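Local coordinates for interferon-activable protein 202 (Mus musculus, PDB 4L5R) that binds double-stranded DNA without sequence specificity through its first HIN-200 domain and inhibits activation of the AIM2 inflammasome in innate immunity, at residues T142-I145 with D150-K153; F129-K134 with I163-G168; P27-Y30 with E35-F38. All blocks are in the same frame, centred on the assembly; numbering follows the deposited sequence.

Contact 1: T142-I145 with D150-K153; sequences TFKI and DNIK. With nucleotides of chain C.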
loop_
_atom_site.group_PDB
_atom_site.type_symbol
_atom_site.label_atom_id
_atom_site.label_comp_id
_atom_site.label_asym_id
_atom_site.label_seq_id
_atom_site.Cartn_x
_atom_site.Cartn_y
_atom_site.Cartn_z
ATOM N N THR A 142 -17.650 -6.616 4.609
ATOM C CA THR A 142 -17.825 -5.931 3.327
ATOM C C THR A 142 -18.230 -4.488 3.548
ATOM O O THR A 142 -18.785 -4.138 4.588
ATOM C CB THR A 142 -18.851 -6.626 2.446
ATOM O OG1 THR A 142 -20.102 -6.675 3.137
ATOM C CG2 THR A 142 -18.384 -8.040 2.115
ATOM N N PHE A 143 -17.941 -3.644 2.562
ATOM C CA PHE A 143 -18.214 -2.221 2.671
ATOM C C PHE A 143 -18.792 -1.787 1.341
ATOM O O PHE A 143 -18.472 -2.363 0.307
ATOM C CB PHE A 143 -16.927 -1.412 2.863
ATOM C CG PHE A 143 -16.172 -1.717 4.126
ATOM C CD1 PHE A 143 -15.262 -2.759 4.167
ATOM C CD2 PHE A 143 -16.348 -0.940 5.258
ATOM C CE1 PHE A 143 -14.543 -3.030 5.315
ATOM C CE2 PHE A 143 -15.628 -1.211 6.425
ATOM C CZ PHE A 143 -14.729 -2.255 6.449
ATOM N N LYS A 144 -19.646 -0.775 1.376
ATOM C CA LYS A 144 -19.950 -0.023 0.168
ATOM C C LYS A 144 -19.263 1.314 0.364
ATOM O O LYS A 144 -19.628 2.081 1.268
ATOM C CB LYS A 144 -21.463 0.165 0.031
ATOM C CG LYS A 144 -21.873 0.983 -1.177
ATOM C CD LYS A 144 -23.401 1.116 -1.222
ATOM C CE LYS A 144 -23.856 1.972 -2.382
ATOM N NZ LYS A 144 -25.357 2.127 -2.384
ATOM N N ILE A 145 -18.233 1.578 -0.437
ATOM C CA ILE A 145 -17.571 2.869 -0.377
ATOM C C ILE A 145 -18.012 3.737 -1.557
ATOM O O ILE A 145 -18.521 3.232 -2.551
ATOM C CB ILE A 145 -16.040 2.735 -0.360
ATOM C CG1 ILE A 145 -15.530 1.980 -1.594
ATOM C CG2 ILE A 145 -15.587 2.028 0.928
ATOM C CD1 ILE A 145 -13.980 2.077 -1.797
ATOM N N ASP A 150 -19.481 8.005 -7.733
ATOM C CA ASP A 150 -19.658 6.558 -7.853
ATOM C C ASP A 150 -19.460 5.778 -6.542
ATOM O O ASP A 150 -19.043 6.340 -5.533
ATOM C CB ASP A 150 -18.741 6.007 -8.955
ATOM C CG ASP A 150 -19.268 4.712 -9.563
ATOM O OD1 ASP A 150 -20.404 4.306 -9.219
ATOM O OD2 ASP A 150 -18.552 4.103 -10.392
ATOM N N ASN A 151 -19.788 4.491 -6.571
ATOM C CA ASN A 151 -19.599 3.623 -5.408
ATOM C C ASN A 151 -19.079 2.268 -5.852
ATOM O O ASN A 151 -19.175 1.916 -7.025
ATOM C CB ASN A 151 -20.899 3.473 -4.620
ATOM C CG ASN A 151 -22.007 2.853 -5.445
ATOM O OD1 ASN A 151 -21.990 1.655 -5.716
ATOM N ND2 ASN A 151 -22.971 3.671 -5.858
ATOM N N ILE A 152 -18.508 1.508 -4.919
ATOM C CA ILE A 152 -17.975 0.203 -5.256
ATOM C C ILE A 152 -17.948 -0.657 -3.992
ATOM O O ILE A 152 -17.832 -0.143 -2.880
ATOM C CB ILE A 152 -16.568 0.317 -5.911
ATOM C CG1 ILE A 152 -16.123 -1.036 -6.486
ATOM C CG2 ILE A 152 -15.562 0.887 -4.933
ATOM C CD1 ILE A 152 -14.801 -1.004 -7.269
ATOM N N LYS A 153 -18.087 -1.963 -4.163
ATOM C CA LYS A 153 -18.053 -2.876 -3.021
ATOM C C LYS A 153 -16.618 -3.236 -2.638
ATOM O O LYS A 153 -15.785 -3.492 -3.503
ATOM C CB LYS A 153 -18.824 -4.145 -3.358
ATOM C CG LYS A 153 -18.984 -5.111 -2.210
ATOM C CD LYS A 153 -19.369 -6.466 -2.767
ATOM C CE LYS A 153 -20.414 -7.127 -1.931
ATOM N NZ LYS A 153 -20.813 -8.402 -2.579
ATOM P P DG C 7 -22.144 -9.229 1.386
ATOM O OP1 DG C 7 -21.875 -8.364 2.554
ATOM O OP2 DG C 7 -21.345 -9.064 0.140
ATOM O "O5'" DG C 7 -22.043 -10.736 1.883
ATOM C "C5'" DG C 7 -22.905 -11.187 2.953
ATOM C "C4'" DG C 7 -22.634 -12.645 3.257
ATOM O "O4'" DG C 7 -23.235 -13.460 2.225
ATOM C "C3'" DG C 7 -21.159 -13.061 3.317
ATOM O "O3'" DG C 7 -21.018 -13.973 4.407
ATOM C "C2'" DG C 7 -20.897 -13.712 1.958
ATOM C "C1'" DG C 7 -22.259 -14.306 1.637
ATOM N N9 DG C 7 -22.639 -14.343 0.230
ATOM C C8 DG C 7 -22.593 -13.306 -0.673
ATOM N N7 DG C 7 -23.034 -13.637 -1.854
ATOM C C5 DG C 7 -23.407 -14.966 -1.724
ATOM C C6 DG C 7 -23.958 -15.861 -2.672
ATOM O O6 DG C 7 -24.238 -15.641 -3.865
ATOM N N1 DG C 7 -24.179 -17.120 -2.110
ATOM C C2 DG C 7 -23.903 -17.453 -0.800
ATOM N N2 DG C 7 -24.174 -18.699 -0.403
ATOM N N3 DG C 7 -23.392 -16.624 0.092
ATOM C C4 DG C 7 -23.172 -15.408 -0.443
#
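I145 and I152 pair across the antiparallel beta hairpin of strands 141-146 and 151-156, part of the second of the two OB folds in this HIN-200 domain; T142 and K153 of the hairpin reach the DNA backbone. The isoleucines form a hydrogen-bonded pair. I145 N reaches I152 O at 3.0 Å, and I152 N returns the bond to I145 O from a position tilted 23° from the carbonyl plane. I145 O also takes a CA-H...O contact from N151 CA. On the buried face the two isoleucines run abreast, CG1 of I145 against CG2 of I152 at 3.5 Å. The next pair, K144 with K153, is non-hydrogen-bonded, and its side chains go to the other face. K144 N is instead satisfied by K133 O on strand 124-136. The K144 side chain, fully extended with CG anti to the backbone N (chi1 178°), lays its CE across the amide of N151 and ends in a salt bridge with E132. At the chain turn, K117 serves two acceptors, D150 OD2 and the carbonyl of N151, while D150 OD1 accepts a weak bond from N151 N.

The phosphate of DG7 of chain C is gripped through both its non-bridging oxygens. T142 gives its OG1 proton to OP1 at 2.5 Å, and its CG2 packs 3.5 Å from the same oxygen; a valine here would probably leave OP1 without this donor and weaken the grip on the strand. K153, bent at chi3, brings its ammonium to the other oxygen in a weak bond, NZ to OP2 2.8 Å.

Contact 2: F129-K134 with I163-G168; sequences FAVEKK and INYEKG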
loop_
_atom_site.group_PDB
_atom_site.type_symbol
_atom_site.label_atom_id
_atom_site.label_comp_id
_atom_site.label_asym_id
_atom_site.label_seq_id
_atom_site.Cartn_x
_atom_site.Cartn_y
_atom_site.Cartn_z
ATOM N N PHE A 129 -11.581 6.561 1.290
ATOM C CA PHE A 129 -12.933 6.667 0.719
ATOM C C PHE A 129 -13.996 6.814 1.797
ATOM O O PHE A 129 -13.896 6.209 2.880
ATOM C CB PHE A 129 -13.278 5.409 -0.074
ATOM C CG PHE A 129 -12.272 5.037 -1.114
ATOM C CD1 PHE A 129 -11.177 4.252 -0.790
ATOM C CD2 PHE A 129 -12.430 5.465 -2.430
ATOM C CE1 PHE A 129 -10.251 3.903 -1.757
ATOM C CE2 PHE A 129 -11.515 5.112 -3.403
ATOM C CZ PHE A 129 -10.425 4.328 -3.067
ATOM N N ALA A 130 -15.042 7.572 1.486
ATOM C CA ALA A 130 -16.198 7.659 2.372
ATOM C C ALA A 130 -16.892 6.295 2.430
ATOM O O ALA A 130 -16.882 5.537 1.457
ATOM C CB ALA A 130 -17.159 8.735 1.876
ATOM N N VAL A 131 -17.489 5.982 3.578
ATOM C CA VAL A 131 -18.155 4.699 3.772
ATOM C C VAL A 131 -19.672 4.901 3.786
ATOM O O VAL A 131 -20.195 5.706 4.552
ATOM C CB VAL A 131 -17.748 4.037 5.099
ATOM C CG1 VAL A 131 -18.613 2.801 5.352
ATOM C CG2 VAL A 131 -16.280 3.649 5.084
ATOM N N GLU A 132 -20.371 4.182 2.918
ATOM C CA GLU A 132 -21.830 4.253 2.878
ATOM C C GLU A 132 -22.422 3.157 3.751
ATOM O O GLU A 132 -23.357 3.400 4.519
ATOM C CB GLU A 132 -22.333 4.114 1.442
ATOM C CG GLU A 132 -23.774 3.676 1.336
ATOM C CD GLU A 132 -24.601 4.631 0.519
ATOM O OE1 GLU A 132 -25.128 5.602 1.103
ATOM O OE2 GLU A 132 -24.715 4.417 -0.707
ATOM N N LYS A 133 -21.855 1.958 3.638
ATOM C CA LYS A 133 -22.348 0.802 4.386
ATOM C C LYS A 133 -21.201 -0.074 4.855
ATOM O O LYS A 133 -20.166 -0.173 4.193
ATOM C CB LYS A 133 -23.267 -0.052 3.508
ATOM C CG LYS A 133 -24.444 0.682 2.913
ATOM C CD LYS A 133 -25.272 -0.250 2.041
ATOM C CE LYS A 133 -26.515 0.449 1.521
ATOM N NZ LYS A 133 -27.317 1.022 2.641
ATOM N N LYS A 134 -21.390 -0.732 5.992
ATOM C CA LYS A 134 -20.412 -1.692 6.462
ATOM C C LYS A 134 -21.177 -2.890 6.988
ATOM O O LYS A 134 -22.206 -2.724 7.643
ATOM C CB LYS A 134 -19.525 -1.094 7.553
ATOM C CG LYS A 134 -18.669 -2.120 8.290
ATOM C CD LYS A 134 -17.690 -1.456 9.247
ATOM C CE LYS A 134 -17.289 -2.386 10.382
ATOM N NZ LYS A 134 -18.290 -2.353 11.486
ATOM N N ILE A 163 -10.015 -4.753 13.001
ATOM C CA ILE A 163 -9.726 -3.563 12.233
ATOM C C ILE A 163 -9.943 -2.322 13.089
ATOM O O ILE A 163 -10.990 -2.169 13.726
ATOM C CB ILE A 163 -10.631 -3.481 10.981
ATOM C CG1 ILE A 163 -10.593 -4.799 10.205
ATOM C CG2 ILE A 163 -10.236 -2.311 10.098
ATOM C CD1 ILE A 163 -9.201 -5.256 9.843
ATOM N N ASN A 164 -8.954 -1.437 13.101
ATOM C CA ASN A 164 -9.111 -0.132 13.728
ATOM C C ASN A 164 -9.977 0.771 12.855
ATOM O O ASN A 164 -9.472 1.603 12.095
ATOM C CB ASN A 164 -7.753 0.512 14.004
ATOM C CG ASN A 164 -7.008 -0.177 15.130
ATOM O OD1 ASN A 164 -7.595 -0.498 16.168
ATOM N ND2 ASN A 164 -5.720 -0.432 14.925
ATOM N N TYR A 165 -11.284 0.570 12.960
ATOM C CA TYR A 165 -12.253 1.385 12.246
ATOM C C TYR A 165 -13.458 1.672 13.148
ATOM O O TYR A 165 -13.972 0.770 13.810
ATOM C CB TYR A 165 -12.718 0.681 10.971
ATOM C CG TYR A 165 -13.752 1.485 10.225
ATOM C CD1 TYR A 165 -13.373 2.412 9.267
ATOM C CD2 TYR A 165 -15.104 1.349 10.513
ATOM C CE1 TYR A 165 -14.317 3.167 8.598
ATOM C CE2 TYR A 165 -16.048 2.091 9.858
ATOM C CZ TYR A 165 -15.657 3.000 8.895
ATOM O OH TYR A 165 -16.612 3.751 8.241
ATOM N N GLU A 166 -13.891 2.929 13.182
ATOM C CA GLU A 166 -15.086 3.309 13.933
ATOM C C GLU A 166 -16.139 3.941 13.023
ATOM O O GLU A 166 -15.814 4.506 11.970
ATOM C CB GLU A 166 -14.728 4.256 15.082
ATOM C CG GLU A 166 -13.950 3.590 16.206
ATOM N N LYS A 167 -17.401 3.836 13.424
ATOM C CA LYS A 167 -18.493 4.394 12.636
ATOM C C LYS A 167 -18.219 5.871 12.336
ATOM O O LYS A 167 -17.728 6.613 13.190
ATOM C CB LYS A 167 -19.828 4.223 13.372
ATOM C CG LYS A 167 -21.049 4.659 12.571
ATOM C CD LYS A 167 -22.296 4.700 13.449
ATOM C CE LYS A 167 -23.477 5.364 12.741
ATOM N NZ LYS A 167 -24.192 4.442 11.811
ATOM N N GLY A 168 -18.521 6.294 11.115
ATOM C CA GLY A 168 -18.279 7.672 10.732
ATOM C C GLY A 168 -16.929 7.883 10.069
ATOM O O GLY A 168 -16.756 8.825 9.296
#
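Y165 sets its phenol end against V131, joining the long loop between strands 151-156 and 171-174 to strand 124-136 of an OB-fold barrel in the HIN-200 domain. The two side chains meet head-on. CG2 of V131 lies 3.2 Å from Y165 OH and 3.9 Å from Y165 CZ, meeting the ring obliquely, and V131 CB is also near the hydroxyl. That oxygen is satisfied by the loop itself, through a hydrogen bond with the carbonyl of D169, so V131 supplies only apolar cover. L171 touches both V131 and Y165 and extends the packing onto strand 171-174.

The strand turns a corner at E132, where E132 and K133 both face K144 in a classic beta bulge, and beyond it K134 comes back toward the loop. Its aliphatic chain passes the ring heading the other way. Both residues start with CG anti to the backbone N, at chi1 179° for Y165 and 168° for K134, which sends each side chain toward the other segment. The lysine's methylene carbon does the touching, K134 CD lying 4.0 Å from Y165 CE2.

Contact 3: P27-Y30 with E35-F38; sequences PFNY and ENMF. With NA (sodium ion), chain D.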
loop_
_atom_site.group_PDB
_atom_site.type_symbol
_atom_site.label_atom_id
_atom_site.label_comp_id
_atom_site.label_asym_id
_atom_site.label_seq_id
_atom_site.Cartn_x
_atom_site.Cartn_y
_atom_site.Cartn_z
ATOM N N PRO A 27 3.345 -1.909 11.768
ATOM C CA PRO A 27 3.511 -3.299 11.340
ATOM C C PRO A 27 2.265 -4.106 11.667
ATOM O O PRO A 27 1.515 -3.736 12.565
ATOM C CB PRO A 27 4.693 -3.786 12.186
ATOM C CG PRO A 27 5.402 -2.538 12.586
ATOM C CD PRO A 27 4.351 -1.518 12.770
ATOM N N PHE A 28 2.044 -5.190 10.940
ATOM C CA PHE A 28 0.904 -6.044 11.203
ATOM C C PHE A 28 1.253 -7.431 10.695
ATOM O O PHE A 28 2.090 -7.581 9.798
ATOM C CB PHE A 28 -0.378 -5.501 10.543
ATOM C CG PHE A 28 -0.281 -5.341 9.052
ATOM C CD1 PHE A 28 0.256 -4.185 8.493
ATOM C CD2 PHE A 28 -0.717 -6.350 8.208
ATOM C CE1 PHE A 28 0.353 -4.040 7.117
ATOM C CE2 PHE A 28 -0.629 -6.207 6.819
ATOM C CZ PHE A 28 -0.090 -5.066 6.278
ATOM N N ASN A 29 0.649 -8.444 11.305
ATOM C CA ASN A 29 0.816 -9.813 10.845
ATOM C C ASN A 29 -0.060 -10.126 9.626
ATOM O O ASN A 29 -1.178 -9.633 9.508
ATOM C CB ASN A 29 0.519 -10.794 11.985
ATOM C CG ASN A 29 1.544 -10.710 13.106
ATOM O OD1 ASN A 29 2.573 -10.041 12.975
ATOM N ND2 ASN A 29 1.268 -11.401 14.215
ATOM N N TYR A 30 0.453 -10.962 8.731
ATOM C CA TYR A 30 -0.344 -11.454 7.617
ATOM C C TYR A 30 0.039 -12.923 7.374
ATOM O O TYR A 30 0.812 -13.500 8.146
ATOM C CB TYR A 30 -0.149 -10.569 6.368
ATOM C CG TYR A 30 1.217 -10.727 5.745
ATOM C CD1 TYR A 30 2.341 -10.160 6.332
ATOM C CD2 TYR A 30 1.390 -11.493 4.598
ATOM C CE1 TYR A 30 3.600 -10.328 5.780
ATOM C CE2 TYR A 30 2.628 -11.666 4.039
ATOM C CZ TYR A 30 3.733 -11.089 4.632
ATOM O OH TYR A 30 4.964 -11.287 4.063
ATOM N N GLU A 35 3.811 -14.118 9.227
ATOM C CA GLU A 35 4.776 -13.088 8.823
ATOM C C GLU A 35 4.296 -11.700 9.232
ATOM O O GLU A 35 3.120 -11.524 9.556
ATOM C CB GLU A 35 4.984 -13.127 7.308
ATOM C CG GLU A 35 5.356 -14.491 6.755
ATOM C CD GLU A 35 6.809 -14.859 7.011
ATOM O OE1 GLU A 35 7.116 -16.071 6.994
ATOM O OE2 GLU A 35 7.643 -13.941 7.214
ATOM N N ASN A 36 5.194 -10.712 9.208
ATOM C CA ASN A 36 4.779 -9.324 9.415
ATOM C C ASN A 36 5.247 -8.387 8.304
ATOM O O ASN A 36 6.111 -8.740 7.508
ATOM C CB ASN A 36 5.192 -8.803 10.794
ATOM C CG ASN A 36 6.644 -9.067 11.105
ATOM O OD1 ASN A 36 7.506 -8.975 10.232
ATOM N ND2 ASN A 36 6.930 -9.411 12.366
ATOM N N MET A 37 4.654 -7.202 8.238
ATOM C CA MET A 37 5.025 -6.224 7.213
ATOM C C MET A 37 4.451 -4.868 7.590
ATOM O O MET A 37 3.660 -4.761 8.533
ATOM C CB MET A 37 4.466 -6.649 5.849
ATOM C CG MET A 37 2.934 -6.614 5.772
ATOM S SD MET A 37 2.290 -6.966 4.111
ATOM C CE MET A 37 2.671 -5.425 3.283
ATOM N N PHE A 38 4.839 -3.826 6.857
ATOM C CA PHE A 38 4.152 -2.563 6.974
ATOM C C PHE A 38 4.134 -1.918 5.594
ATOM O O PHE A 38 4.966 -2.250 4.740
ATOM C CB PHE A 38 4.731 -1.647 8.077
ATOM C CG PHE A 38 6.167 -1.190 7.848
ATOM C CD1 PHE A 38 6.435 -0.053 7.109
ATOM C CD2 PHE A 38 7.226 -1.866 8.435
ATOM C CE1 PHE A 38 7.753 0.390 6.909
ATOM C CE2 PHE A 38 8.540 -1.433 8.248
ATOM C CZ PHE A 38 8.797 -0.301 7.485
HETATM NA NA NA D . 8.271 -10.501 7.511
#
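M37 fills the tight side of this hairpin, lodged between the rings of F28 and Y30. Its CG sits over one face of F28, 3.4 Å from F28 CZ, the methionine and phenylalanine keeping the same heading. The sulfur then turns over Y30: M37 SD stands 4.1 Å from the centroid of the Y30 ring and 19° off its normal, a Met-aromatic contact offset toward the rim, whereas it meets the F28 ring only obliquely. Y30 crosses the methionine at about a right angle, its CG set between the backbone N and the carbonyl carbon (chi1 71°), which swings the ring back over strand 35-38. The ring's edge then faces the N36 carbonyl, Y30 CE1 to N36 O 3.4 Å, and E35 CB comes up obliquely. E35 shares this face, but its carboxylate leaves it for a salt bridge with K4 and a hydrogen bond with N5. H192 meets Y30 edge-to-face.

Beneath these side chains the backbones are joined by two pairs of bonds. F28 and M37 exchange theirs, F28 N to M37 O at 2.9 Å; Y30 N to E35 O is matched by a longer bond from E35 N to Y30 O.

The other face is looser: N29 is exposed and N36 partly so, whereas Y30 and M37 are buried. The asparagine side chains, amide planes 37° apart, touch through N29 OD1 and N36 CB at 3.6 Å. The main-chain carbonyl of N36, not its side chain, binds the sodium ion at 2.8 Å, together with the F54 carbonyl. M37 and F38 belong to a region required for homomultimerization. The whole is an antiparallel beta hairpin in the first OB fold of the HIN-200 domain, with a backbone-carbonyl sodium site at its side.

Contacts 1 and 2 share a sheet through the neighbouring strands 141-146 and 124-136, the loop 163-168 lying outside it, and they meet directly where I145 packs on F129. Contact 3 lies in the other sheet, its centre about 26 Å from that of contact 1 and about 22 Å from that of contact 2. Contacts 1 and 3 are both partly buried hairpins with paired backbones, but one presents a hydroxyl and a lysine to a DNA phosphate, the other a carbonyl to sodium beside a sulfur-aromatic cluster. Contact 2 is a surface contact of side chains alone, between a strand and an irregular loop.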